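D-hydantoinase (Ralstonia pickettii, PDB 1NFG) is a two-zinc metallohydrolase that probably catalyses the stereospecific hydrolysis of the cyclic amide bond of D-hydantoin derivatives. Local coordinates at residues 194-199 and 328-333; 65-70 and 315-320; 204-209 and 271-276. All blocks are in the same frame, centred on the assembly; numbering follows the deposited sequence.

Interaction 1 of 3, residues 194-199 and 328-333; sequences KFVAEG and NDFRAI
Val196, on the last turn of helix 185-197 in this TIM-barrel amidohydrolase, packs against Phe330 and Arg331 of an Asx turn in the loop that follows strand 310-311. It ties the helix end to the loop leading to Asn335, a probable substrate-binding residue whose side chain is about 7 Å from that of Phe330. The helix ends there in a Schellman motif with Gly199 as its C-prime residue. In the turn, Asp329 OD1 accepts from the backbone N of Arg331, which lies above the carboxylate plane. Asp329 OD1 also offers its syn lone pair to Arg331 NE at 2.9 Å, almost straight at 175° and in the guanidinium plane. Arg331 NH2 reaches Asp329 OD2 at 2.6 Å, so NE and NH2 grip the carboxylate side-on. A bend at chi3 (-55°) brings NE round to that carboxylate, and this two-nitrogen salt bridge fixes the rotation of the guanidinium. Val196 meets it tip to tip. Its CG2 lies over one guanidinium face, toward the rim, while Val196 CG1 touches Arg331 NH2 at 3.5 Å. Val196 CG2 also comes to 3.8 Å from Phe330 CE2, and Phe195 CB lies 4.3 Å from that same ring carbon. Beyond CB the Phe195 ring turns off to meet that of Tyr205. The buried ring of Phe330 carries Arg331 CG over one face, 3.4 Å above the plane and offset toward the rim.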
ATOM      1  N   LYS A 194      28.892   7.720 -12.358  1.00 37.11           N
ATOM      2  CA  LYS A 194      28.391   7.468 -13.699  1.00 36.90           C
ATOM      3  C   LYS A 194      28.159   8.801 -14.409  1.00 36.78           C
ATOM      4  O   LYS A 194      28.507   8.954 -15.576  1.00 37.08           O
ATOM      5  CB  LYS A 194      27.094   6.662 -13.616  1.00 38.15           C
ATOM      6  CG  LYS A 194      26.602   6.075 -14.931  1.00 40.16           C
ATOM      7  CD  LYS A 194      25.490   5.059 -14.662  1.00 42.98           C
ATOM      8  CE  LYS A 194      24.918   4.443 -15.934  1.00 43.76           C
ATOM      9  NZ  LYS A 194      23.886   3.405 -15.604  1.00 44.10           N
ATOM     10  N   PHE A 195      27.586   9.769 -13.697  1.00 37.17           N
ATOM     11  CA  PHE A 195      27.318  11.084 -14.270  1.00 38.03           C
ATOM     12  C   PHE A 195      28.595  11.824 -14.638  1.00 39.51           C
ATOM     13  O   PHE A 195      28.707  12.390 -15.727  1.00 39.52           O
ATOM     14  CB  PHE A 195      26.524  11.950 -13.295  1.00 38.59           C
ATOM     15  CG  PHE A 195      25.042  11.733 -13.352  1.00 40.40           C
ATOM     16  CD1 PHE A 195      24.360  11.821 -14.561  1.00 41.20           C
ATOM     17  CD2 PHE A 195      24.319  11.466 -12.193  1.00 40.64           C
ATOM     18  CE1 PHE A 195      22.976  11.647 -14.616  1.00 42.24           C
ATOM     19  CE2 PHE A 195      22.935  11.290 -12.236  1.00 41.06           C
ATOM     20  CZ  PHE A 195      22.263  11.379 -13.450  1.00 41.48           C
ATOM     21  N   VAL A 196      29.551  11.835 -13.717  1.00 40.24           N
ATOM     22  CA  VAL A 196      30.807  12.522 -13.953  1.00 41.51           C
ATOM     23  C   VAL A 196      31.534  11.882 -15.122  1.00 42.63           C
ATOM     24  O   VAL A 196      32.129  12.576 -15.944  1.00 43.35           O
ATOM     25  CB  VAL A 196      31.695  12.488 -12.699  1.00 42.02           C
ATOM     26  CG1 VAL A 196      33.042  13.110 -12.995  1.00 42.48           C
ATOM     27  CG2 VAL A 196      31.016  13.249 -11.577  1.00 42.29           C
ATOM     28  N   ALA A 197      31.476  10.558 -15.201  1.00 43.05           N
ATOM     29  CA  ALA A 197      32.121   9.836 -16.292  1.00 43.75           C
ATOM     30  C   ALA A 197      31.539  10.271 -17.640  1.00 44.58           C
ATOM     31  O   ALA A 197      32.245  10.310 -18.647  1.00 45.54           O
ATOM     32  CB  ALA A 197      31.939   8.337 -16.104  1.00 42.83           C
ATOM     33  N   GLU A 198      30.247  10.591 -17.656  1.00 44.71           N
ATOM     34  CA  GLU A 198      29.578  11.028 -18.878  1.00 45.48           C
ATOM     35  C   GLU A 198      29.787  12.520 -19.094  1.00 44.84           C
ATOM     36  O   GLU A 198      29.178  13.120 -19.980  1.00 44.08           O
ATOM     37  CB  GLU A 198      28.077  10.741 -18.798  1.00 48.44           C
ATOM     38  CG  GLU A 198      27.689   9.282 -18.977  1.00 52.12           C
ATOM     39  CD  GLU A 198      26.282   8.993 -18.470  1.00 55.36           C
ATOM     40  OE1 GLU A 198      25.407   9.885 -18.593  1.00 56.67           O
ATOM     41  OE2 GLU A 198      26.050   7.875 -17.955  1.00 55.72           O
ATOM     42  N   GLY A 199      30.636  13.119 -18.268  1.00 44.34           N
ATOM     43  CA  GLY A 199      30.910  14.537 -18.393  1.00 44.45           C
ATOM     44  C   GLY A 199      29.849  15.453 -17.810  1.00 45.54           C
ATOM     45  O   GLY A 199      29.894  16.664 -18.029  1.00 46.47           O
ATOM     46  N   ASN A 328      33.106  22.916 -11.352  1.00 50.77           N
ATOM     47  CA  ASN A 328      33.413  21.982 -12.427  1.00 49.55           C
ATOM     48  C   ASN A 328      33.160  20.539 -12.025  1.00 48.17           C
ATOM     49  O   ASN A 328      33.491  19.615 -12.767  1.00 48.96           O
ATOM     50  CB  ASN A 328      34.868  22.143 -12.863  1.00 49.25           C
ATOM     51  CG  ASN A 328      35.210  23.575 -13.210  1.00 50.09           C
ATOM     52  OD1 ASN A 328      34.497  24.227 -13.981  1.00 48.33           O
ATOM     53  ND2 ASN A 328      36.307  24.076 -12.645  1.00 49.90           N
ATOM     54  N   ASP A 329      32.575  20.348 -10.849  1.00 46.27           N
ATOM     55  CA  ASP A 329      32.281  19.010 -10.361  1.00 44.90           C
ATOM     56  C   ASP A 329      31.356  19.105  -9.151  1.00 44.34           C
ATOM     57  O   ASP A 329      31.803  19.341  -8.025  1.00 44.09           O
ATOM     58  CB  ASP A 329      33.579  18.298  -9.981  1.00 44.72           C
ATOM     59  CG  ASP A 329      33.359  16.850  -9.601  1.00 46.29           C
ATOM     60  OD1 ASP A 329      32.190  16.441  -9.440  1.00 46.24           O
ATOM     61  OD2 ASP A 329      34.360  16.118  -9.454  1.00 48.13           O
ATOM     62  N   PHE A 330      30.062  18.920  -9.397  1.00 42.83           N
ATOM     63  CA  PHE A 330      29.049  18.985  -8.352  1.00 40.71           C
ATOM     64  C   PHE A 330      29.422  18.163  -7.119  1.00 40.02           C
ATOM     65  O   PHE A 330      29.009  18.480  -6.003  1.00 40.45           O
ATOM     66  CB  PHE A 330      27.703  18.512  -8.909  1.00 40.22           C
ATOM     67  CG  PHE A 330      27.652  17.038  -9.223  1.00 39.94           C
ATOM     68  CD1 PHE A 330      27.329  16.113  -8.235  1.00 39.54           C
ATOM     69  CD2 PHE A 330      27.926  16.577 -10.507  1.00 40.19           C
ATOM     70  CE1 PHE A 330      27.281  14.748  -8.522  1.00 39.50           C
ATOM     71  CE2 PHE A 330      27.880  15.212 -10.804  1.00 39.12           C
ATOM     72  CZ  PHE A 330      27.557  14.298  -9.809  1.00 39.03           C
ATOM     73  N   ARG A 331      30.204  17.111  -7.318  1.00 38.60           N
ATOM     74  CA  ARG A 331      30.606  16.261  -6.206  1.00 38.26           C
ATOM     75  C   ARG A 331      31.487  16.979  -5.194  1.00 37.66           C
ATOM     76  O   ARG A 331      31.468  16.656  -4.006  1.00 36.60           O
ATOM     77  CB  ARG A 331      31.354  15.036  -6.718  1.00 37.48           C
ATOM     78  CG  ARG A 331      30.523  14.099  -7.542  1.00 38.35           C
ATOM     79  CD  ARG A 331      31.413  13.020  -8.083  1.00 38.93           C
ATOM     80  NE  ARG A 331      32.527  13.615  -8.812  1.00 38.81           N
ATOM     81  CZ  ARG A 331      33.611  12.948  -9.190  1.00 38.84           C
ATOM     82  NH1 ARG A 331      33.725  11.656  -8.902  1.00 37.27           N
ATOM     83  NH2 ARG A 331      34.577  13.574  -9.851  1.00 37.04           N
ATOM     84  N   ALA A 332      32.264  17.945  -5.666  1.00 37.35           N
ATOM     85  CA  ALA A 332      33.164  18.686  -4.790  1.00 38.06           C
ATOM     86  C   ALA A 332      32.458  19.796  -4.010  1.00 38.10           C
ATOM     87  O   ALA A 332      33.032  20.360  -3.073  1.00 39.24           O
ATOM     88  CB  ALA A 332      34.319  19.265  -5.602  1.00 36.98           C
ATOM     89  N   ILE A 333      31.222  20.111  -4.398  1.00 36.94           N
ATOM     90  CA  ILE A 333      30.443  21.148  -3.721  1.00 35.51           C
ATOM     91  C   ILE A 333      30.044  20.689  -2.323  1.00 34.78           C
ATOM     92  O   ILE A 333      29.311  19.708  -2.172  1.00 34.06           O
ATOM     93  CB  ILE A 333      29.136  21.471  -4.472  1.00 34.59           C
ATOM     94  CG1 ILE A 333      29.441  21.880  -5.907  1.00 34.16           C
ATOM     95  CG2 ILE A 333      28.384  22.576  -3.742  1.00 34.87           C
ATOM     96  CD1 ILE A 333      28.213  22.096  -6.753  1.00 34.73           C
TER

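Interaction 2 of 3, residues 65-70 and 315-320; sequences FNTQSA and CSWLFK
Ala70 and Ser316 bring the two backbones together, their CA atoms 5.2 Å apart, and Ala70 N donates to Ser316 O at 2.9 Å with an N-H...O angle of 160°. Beside this bond Ser69 CB lies 3.3 Å from Ser316 OG. Both serine hydroxyls have their polar partners close by: Ser316 OG bonds to Asp71 N, and Ser69 OG to Thr62 N and Asp71 O. On the far side of Ala70 N, Ala70 CB meets Leu318 CD2 at 3.5 Å, an apolar contact. Trp317 leaves the backbone pointing away from 65-70; CG stands beside the backbone N (chi1 -60°), and the benzo part of the indole lies against 65-70. Trp317 CZ3 approaches Ser69 CA at 3.6 Å, with Thr67 CG2 farther off at 4.3 Å; both meet the ring obliquely. Trp317 NE1 makes a weak hydrogen bond to the backbone O of Asn335, a probable substrate-binding residue, and the Trp317 side chain lies about 10 Å from a zinc ion. The contact thus joins the segment between the hairpin of strands 63-64 and 67-68 and helix 73-82 to the loop that leaves strand 310-311 past the zinc ligand Asp313.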
ATOM      1  N   PHE A  65      36.441  18.629   5.115  1.00 78.68           N
ATOM      2  CA  PHE A  65      37.571  18.549   4.206  1.00 81.33           C
ATOM      3  C   PHE A  65      38.552  19.690   4.470  1.00 81.77           C
ATOM      4  O   PHE A  65      38.760  20.562   3.620  1.00 82.18           O
ATOM      5  CB  PHE A  65      37.092  18.587   2.749  1.00 83.31           C
ATOM      6  CG  PHE A  65      38.098  18.045   1.766  1.00 86.65           C
ATOM      7  CD1 PHE A  65      38.493  16.707   1.820  1.00 87.58           C
ATOM      8  CD2 PHE A  65      38.664  18.872   0.794  1.00 87.87           C
ATOM      9  CE1 PHE A  65      39.437  16.198   0.919  1.00 88.62           C
ATOM     10  CE2 PHE A  65      39.610  18.373  -0.114  1.00 88.73           C
ATOM     11  CZ  PHE A  65      39.997  17.033  -0.049  1.00 88.84           C
ATOM     12  N   ASN A  66      39.135  19.681   5.668  1.00 81.36           N
ATOM     13  CA  ASN A  66      40.122  20.679   6.080  1.00 80.38           C
ATOM     14  C   ASN A  66      39.620  22.125   6.178  1.00 78.24           C
ATOM     15  O   ASN A  66      40.219  22.944   6.877  1.00 77.74           O
ATOM     16  CB  ASN A  66      41.327  20.617   5.138  1.00 82.59           C
ATOM     17  CG  ASN A  66      42.434  21.567   5.544  1.00 84.84           C
ATOM     18  OD1 ASN A  66      42.951  21.496   6.662  1.00 85.72           O
ATOM     19  ND2 ASN A  66      42.806  22.464   4.636  1.00 86.09           N
ATOM     20  N   THR A  67      38.530  22.441   5.485  1.00 75.67           N
ATOM     21  CA  THR A  67      37.978  23.795   5.519  1.00 72.30           C
ATOM     22  C   THR A  67      36.898  23.926   6.602  1.00 68.93           C
ATOM     23  O   THR A  67      36.232  22.947   6.954  1.00 67.92           O
ATOM     24  CB  THR A  67      37.383  24.191   4.143  1.00 73.34           C
ATOM     25  OG1 THR A  67      36.981  25.565   4.170  1.00 73.95           O
ATOM     26  CG2 THR A  67      36.175  23.328   3.809  1.00 73.63           C
ATOM     27  N   GLN A  68      36.730  25.136   7.129  1.00 64.63           N
ATOM     28  CA  GLN A  68      35.741  25.383   8.171  1.00 60.36           C
ATOM     29  C   GLN A  68      34.504  26.107   7.664  1.00 56.05           C
ATOM     30  O   GLN A  68      34.555  26.827   6.667  1.00 55.19           O
ATOM     31  CB  GLN A  68      36.348  26.209   9.297  1.00 62.26           C
ATOM     32  CG  GLN A  68      37.564  25.593   9.934  1.00 66.28           C
ATOM     33  CD  GLN A  68      37.972  26.332  11.189  1.00 68.42           C
ATOM     34  OE1 GLN A  68      37.229  26.357  12.173  1.00 69.98           O
ATOM     35  NE2 GLN A  68      39.151  26.949  11.160  1.00 68.49           N
ATOM     36  N   SER A  69      33.397  25.917   8.375  1.00 50.77           N
ATOM     37  CA  SER A  69      32.135  26.548   8.021  1.00 45.89           C
ATOM     38  C   SER A  69      32.161  28.044   8.317  1.00 43.09           C
ATOM     39  O   SER A  69      32.833  28.496   9.246  1.00 41.80           O
ATOM     40  CB  SER A  69      30.990  25.885   8.786  1.00 45.79           C
ATOM     41  OG  SER A  69      31.279  25.803  10.171  1.00 44.38           O
ATOM     42  N   ALA A  70      31.424  28.806   7.518  1.00 39.88           N
ATOM     43  CA  ALA A  70      31.358  30.251   7.675  1.00 38.06           C
ATOM     44  C   ALA A  70      30.847  30.648   9.060  1.00 37.45           C
ATOM     45  O   ALA A  70      31.367  31.575   9.675  1.00 37.53           O
ATOM     46  CB  ALA A  70      30.468  30.845   6.595  1.00 38.29           C
ATOM     47  N   CYS A 315      23.505  24.745   7.826  1.00 24.39           N
ATOM     48  CA  CYS A 315      24.903  24.615   7.439  1.00 27.28           C
ATOM     49  C   CYS A 315      25.367  25.970   6.916  1.00 28.53           C
ATOM     50  O   CYS A 315      24.549  26.820   6.559  1.00 28.39           O
ATOM     51  CB  CYS A 315      25.072  23.559   6.347  1.00 26.98           C
ATOM     52  SG  CYS A 315      24.825  21.876   6.921  1.00 29.19           S
ATOM     53  N   SER A 316      26.676  26.173   6.864  1.00 29.65           N
ATOM     54  CA  SER A 316      27.200  27.442   6.394  1.00 31.83           C
ATOM     55  C   SER A 316      28.395  27.297   5.466  1.00 32.66           C
ATOM     56  O   SER A 316      29.544  27.335   5.904  1.00 34.66           O
ATOM     57  CB  SER A 316      27.561  28.323   7.595  1.00 31.81           C
ATOM     58  OG  SER A 316      28.142  27.547   8.634  1.00 33.60           O
ATOM     59  N   TRP A 317      28.121  27.120   4.179  1.00 32.32           N
ATOM     60  CA  TRP A 317      29.182  27.003   3.193  1.00 32.74           C
ATOM     61  C   TRP A 317      29.059  28.207   2.270  1.00 33.93           C
ATOM     62  O   TRP A 317      28.162  28.264   1.429  1.00 34.84           O
ATOM     63  CB  TRP A 317      29.036  25.712   2.394  1.00 31.63           C
ATOM     64  CG  TRP A 317      29.106  24.480   3.231  1.00 32.20           C
ATOM     65  CD1 TRP A 317      28.167  23.491   3.305  1.00 32.97           C
ATOM     66  CD2 TRP A 317      30.164  24.097   4.118  1.00 32.06           C
ATOM     67  NE1 TRP A 317      28.572  22.517   4.185  1.00 33.69           N
ATOM     68  CE2 TRP A 317      29.795  22.862   4.700  1.00 33.15           C
ATOM     69  CE3 TRP A 317      31.386  24.676   4.479  1.00 32.37           C
ATOM     70  CZ2 TRP A 317      30.606  22.193   5.626  1.00 33.00           C
ATOM     71  CZ3 TRP A 317      32.196  24.010   5.401  1.00 32.72           C
ATOM     72  CH2 TRP A 317      31.800  22.781   5.964  1.00 33.19           C
ATOM     73  N   LEU A 318      29.950  29.174   2.449  1.00 34.15           N
ATOM     74  CA  LEU A 318      29.940  30.383   1.642  1.00 34.48           C
ATOM     75  C   LEU A 318      29.734  30.049   0.183  1.00 35.04           C
ATOM     76  O   LEU A 318      30.348  29.123  -0.347  1.00 35.09           O
ATOM     77  CB  LEU A 318      31.256  31.143   1.797  1.00 34.70           C
ATOM     78  CG  LEU A 318      31.613  31.677   3.181  1.00 35.09           C
ATOM     79  CD1 LEU A 318      32.983  32.325   3.107  1.00 34.77           C
ATOM     80  CD2 LEU A 318      30.564  32.678   3.650  1.00 33.80           C
ATOM     81  N   PHE A 319      28.858  30.801  -0.469  1.00 35.55           N
ATOM     82  CA  PHE A 319      28.612  30.568  -1.874  1.00 36.69           C
ATOM     83  C   PHE A 319      29.920  30.811  -2.608  1.00 39.01           C
ATOM     84  O   PHE A 319      30.271  30.073  -3.530  1.00 39.36           O
ATOM     85  CB  PHE A 319      27.542  31.516  -2.405  1.00 34.29           C
ATOM     86  CG  PHE A 319      27.318  31.394  -3.879  1.00 32.58           C
ATOM     87  CD1 PHE A 319      27.007  30.160  -4.447  1.00 32.43           C
ATOM     88  CD2 PHE A 319      27.422  32.506  -4.706  1.00 31.13           C
ATOM     89  CE1 PHE A 319      26.806  30.036  -5.819  1.00 32.25           C
ATOM     90  CE2 PHE A 319      27.222  32.393  -6.079  1.00 31.58           C
ATOM     91  CZ  PHE A 319      26.913  31.155  -6.638  1.00 32.30           C
ATOM     92  N   LYS A 320      30.642  31.846  -2.187  1.00 41.61           N
ATOM     93  CA  LYS A 320      31.913  32.175  -2.812  1.00 44.01           C
ATOM     94  C   LYS A 320      33.050  31.331  -2.242  1.00 44.94           C
ATOM     95  O   LYS A 320      33.647  30.509  -2.938  1.00 47.06           O
ATOM     96  CB  LYS A 320      32.231  33.652  -2.631  1.00 44.93           C
ATOM     97  CG  LYS A 320      33.391  34.089  -3.496  1.00 50.24           C
ATOM     98  CD  LYS A 320      33.641  35.583  -3.424  1.00 53.88           C
ATOM     99  CE  LYS A 320      34.788  35.990  -4.346  1.00 55.10           C
ATOM    100  NZ  LYS A 320      35.022  37.463  -4.312  1.00 57.03           N
TER

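Interaction 3 of 3, residues 204-209 and 271-276; sequences IYHALS and EDLERP
Leu273 CD2 meets the imidazole of His206 at its edge, close to the ring plane, and lies 4.3 Å from His206 CB. His206 NE2 is hydrogen-bonded to the backbone O of Phe285. Leu273 CD2 also lies 3.9 Å from Ala207 CB, so one branch of Leu273 touches two successive residues of helix 204-208. Nearer the backbone, Leu273 CB lies 4.0 Å from Ile204 CA. Ile204 serves as the other half of the contact: its side chain and that of Glu274 cross obliquely. Ile204 CG1 is 3.5 Å from Glu274 CG and 3.7 Å from Leu273 O. Glu274 runs extended beyond CG (chi2 -174°), which sets CD alongside the isoleucine methyls, and Ile204 CD1 comes to 3.4 Å from Glu274 OE2. Thus the buried Leu273 packs on His206 and Ala207, while the exposed Glu274 lays its aliphatic stem against Ile204. The partners are the short helix 204-208 and the 3-10 segment that includes 271-274. His206 also touches the probable substrate-binding residues Thr286 and Asn335, which is consistent with a second-shell position at the active site of this TIM-barrel hydrolase.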
ATOM      1  N   ILE A 204      22.811  20.317 -10.925  1.00 33.70           N
ATOM      2  CA  ILE A 204      21.616  19.492 -11.079  1.00 33.44           C
ATOM      3  C   ILE A 204      21.897  18.023 -10.831  1.00 32.41           C
ATOM      4  O   ILE A 204      21.062  17.298 -10.284  1.00 32.02           O
ATOM      5  CB  ILE A 204      21.040  19.590 -12.485  1.00 35.45           C
ATOM      6  CG1 ILE A 204      21.265  20.998 -13.036  1.00 39.91           C
ATOM      7  CG2 ILE A 204      19.553  19.234 -12.446  1.00 33.02           C
ATOM      8  CD1 ILE A 204      20.917  21.152 -14.515  1.00 44.03           C
ATOM      9  N   TYR A 205      23.075  17.580 -11.242  1.00 30.45           N
ATOM     10  CA  TYR A 205      23.433  16.186 -11.072  1.00 29.93           C
ATOM     11  C   TYR A 205      23.623  15.773  -9.624  1.00 28.55           C
ATOM     12  O   TYR A 205      23.731  14.587  -9.314  1.00 27.91           O
ATOM     13  CB  TYR A 205      24.652  15.869 -11.938  1.00 30.90           C
ATOM     14  CG  TYR A 205      24.284  15.998 -13.398  1.00 32.16           C
ATOM     15  CD1 TYR A 205      23.390  15.099 -13.986  1.00 32.73           C
ATOM     16  CD2 TYR A 205      24.707  17.093 -14.152  1.00 31.92           C
ATOM     17  CE1 TYR A 205      22.917  15.290 -15.282  1.00 31.85           C
ATOM     18  CE2 TYR A 205      24.237  17.294 -15.455  1.00 32.43           C
ATOM     19  CZ  TYR A 205      23.340  16.389 -16.010  1.00 32.01           C
ATOM     20  OH  TYR A 205      22.841  16.598 -17.277  1.00 32.53           O
ATOM     21  N   HIS A 206      23.649  16.750  -8.728  1.00 27.61           N
ATOM     22  CA  HIS A 206      23.764  16.422  -7.319  1.00 26.93           C
ATOM     23  C   HIS A 206      22.435  15.764  -6.967  1.00 25.99           C
ATOM     24  O   HIS A 206      22.389  14.774  -6.247  1.00 25.41           O
ATOM     25  CB  HIS A 206      23.956  17.680  -6.466  1.00 26.90           C
ATOM     26  CG  HIS A 206      23.797  17.436  -4.996  1.00 25.97           C
ATOM     27  ND1 HIS A 206      24.621  16.587  -4.288  1.00 25.12           N
ATOM     28  CD2 HIS A 206      22.884  17.899  -4.108  1.00 26.00           C
ATOM     29  CE1 HIS A 206      24.223  16.536  -3.029  1.00 24.78           C
ATOM     30  NE2 HIS A 206      23.170  17.322  -2.893  1.00 26.15           N
ATOM     31  N   ALA A 207      21.352  16.323  -7.497  1.00 25.74           N
ATOM     32  CA  ALA A 207      20.018  15.802  -7.237  1.00 25.98           C
ATOM     33  C   ALA A 207      19.761  14.499  -7.985  1.00 26.21           C
ATOM     34  O   ALA A 207      19.350  13.498  -7.387  1.00 27.16           O
ATOM     35  CB  ALA A 207      18.971  16.840  -7.623  1.00 25.65           C
ATOM     36  N   LEU A 208      20.009  14.508  -9.291  1.00 25.30           N
ATOM     37  CA  LEU A 208      19.783  13.321 -10.104  1.00 24.13           C
ATOM     38  C   LEU A 208      20.630  12.132  -9.649  1.00 24.36           C
ATOM     39  O   LEU A 208      20.224  10.977  -9.819  1.00 25.26           O
ATOM     40  CB  LEU A 208      20.065  13.632 -11.572  1.00 22.69           C
ATOM     41  CG  LEU A 208      19.289  14.835 -12.123  1.00 23.31           C
ATOM     42  CD1 LEU A 208      19.658  15.066 -13.579  1.00 20.15           C
ATOM     43  CD2 LEU A 208      17.794  14.600 -11.981  1.00 20.73           C
ATOM     44  N   SER A 209      21.793  12.404  -9.062  1.00 22.65           N
ATOM     45  CA  SER A 209      22.666  11.327  -8.609  1.00 23.17           C
ATOM     46  C   SER A 209      22.143  10.656  -7.346  1.00 22.54           C
ATOM     47  O   SER A 209      22.641   9.606  -6.936  1.00 21.63           O
ATOM     48  CB  SER A 209      24.097  11.843  -8.381  1.00 25.18           C
ATOM     49  OG  SER A 209      24.169  12.802  -7.339  1.00 28.10           O
ATOM     50  N   GLU A 271      14.625  21.963  -9.337  1.00 30.87           N
ATOM     51  CA  GLU A 271      14.781  22.928 -10.417  1.00 33.84           C
ATOM     52  C   GLU A 271      15.614  24.117  -9.948  1.00 34.80           C
ATOM     53  O   GLU A 271      16.210  24.826 -10.758  1.00 34.94           O
ATOM     54  CB  GLU A 271      13.421  23.413 -10.922  1.00 36.32           C
ATOM     55  CG  GLU A 271      12.695  22.432 -11.838  1.00 39.58           C
ATOM     56  CD  GLU A 271      12.379  21.108 -11.162  1.00 42.90           C
ATOM     57  OE1 GLU A 271      11.792  21.131 -10.055  1.00 45.17           O
ATOM     58  OE2 GLU A 271      12.709  20.045 -11.739  1.00 43.07           O
ATOM     59  N   ASP A 272      15.658  24.331  -8.637  1.00 35.91           N
ATOM     60  CA  ASP A 272      16.445  25.426  -8.080  1.00 36.55           C
ATOM     61  C   ASP A 272      17.941  25.208  -8.341  1.00 37.04           C
ATOM     62  O   ASP A 272      18.714  26.167  -8.407  1.00 36.19           O
ATOM     63  CB  ASP A 272      16.199  25.559  -6.570  1.00 36.96           C
ATOM     64  CG  ASP A 272      14.854  26.187  -6.245  1.00 37.49           C
ATOM     65  OD1 ASP A 272      14.572  27.284  -6.775  1.00 37.73           O
ATOM     66  OD2 ASP A 272      14.085  25.589  -5.455  1.00 37.43           O
ATOM     67  N   LEU A 273      18.348  23.948  -8.482  1.00 36.90           N
ATOM     68  CA  LEU A 273      19.746  23.631  -8.747  1.00 37.16           C
ATOM     69  C   LEU A 273      20.100  23.958 -10.191  1.00 38.25           C
ATOM     70  O   LEU A 273      21.246  23.806 -10.612  1.00 39.37           O
ATOM     71  CB  LEU A 273      20.033  22.153  -8.476  1.00 36.32           C
ATOM     72  CG  LEU A 273      20.141  21.732  -7.012  1.00 36.74           C
ATOM     73  CD1 LEU A 273      18.787  21.828  -6.353  1.00 39.94           C
ATOM     74  CD2 LEU A 273      20.643  20.313  -6.928  1.00 39.34           C
ATOM     75  N   GLU A 274      19.109  24.407 -10.953  1.00 39.10           N
ATOM     76  CA  GLU A 274      19.333  24.747 -12.347  1.00 38.95           C
ATOM     77  C   GLU A 274      19.422  26.244 -12.547  1.00 39.55           C
ATOM     78  O   GLU A 274      19.621  26.709 -13.665  1.00 39.62           O
ATOM     79  CB  GLU A 274      18.223  24.172 -13.216  1.00 39.13           C
ATOM     80  CG  GLU A 274      18.176  22.661 -13.187  1.00 40.12           C
ATOM     81  CD  GLU A 274      17.175  22.094 -14.162  1.00 40.46           C
ATOM     82  OE1 GLU A 274      15.962  22.350 -13.986  1.00 40.47           O
ATOM     83  OE2 GLU A 274      17.606  21.397 -15.104  1.00 40.48           O
ATOM     84  N   ARG A 275      19.257  26.999 -11.467  1.00 40.90           N
ATOM     85  CA  ARG A 275      19.357  28.445 -11.560  1.00 42.29           C
ATOM     86  C   ARG A 275      20.703  28.699 -12.227  1.00 43.27           C
ATOM     87  O   ARG A 275      21.703  28.059 -11.892  1.00 44.06           O
ATOM     88  CB  ARG A 275      19.311  29.072 -10.168  1.00 43.15           C
ATOM     89  CG  ARG A 275      17.953  28.987  -9.496  1.00 43.93           C
ATOM     90  CD  ARG A 275      18.084  29.270  -8.013  1.00 47.19           C
ATOM     91  NE  ARG A 275      16.798  29.317  -7.322  1.00 49.40           N
ATOM     92  CZ  ARG A 275      15.913  30.299  -7.462  1.00 50.43           C
ATOM     93  NH1 ARG A 275      16.176  31.317  -8.269  1.00 50.77           N
ATOM     94  NH2 ARG A 275      14.770  30.269  -6.788  1.00 50.39           N
ATOM     95  N   PRO A 276      20.744  29.639 -13.179  1.00 44.27           N
ATOM     96  CA  PRO A 276      21.948  30.003 -13.934  1.00 44.23           C
ATOM     97  C   PRO A 276      23.125  30.584 -13.152  1.00 43.94           C
ATOM     98  O   PRO A 276      22.979  31.070 -12.030  1.00 44.24           O
ATOM     99  CB  PRO A 276      21.410  30.994 -14.957  1.00 44.33           C
ATOM    100  CG  PRO A 276      20.380  31.736 -14.145  1.00 45.02           C
ATOM    101  CD  PRO A 276      19.654  30.599 -13.442  1.00 44.66           C
TER

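Overall arrangement
From the N terminus, segment 65-70 comes first, and interaction 2 closes a long loop from it to 315-320. Within it the chain passes 194-199 and then helix 204-208, from which interaction 3 closes a shorter loop to 271-276, wholly inside both other spans. Interaction 1 begins inside the span of interaction 2 but ends beyond, at 328-333, so those two cross. Interactions 1 and 3 touch, with Phe195 against Leu208 and Ser209 and Phe330 against Tyr205; interaction 2 stands about 7 Å from each at nearest atoms. They tie the loop after strand 310-311 to helix 185-197 and to the segment ahead of helix 73-82, and helix 204-208 to the 3-10 segment before helix 292-303.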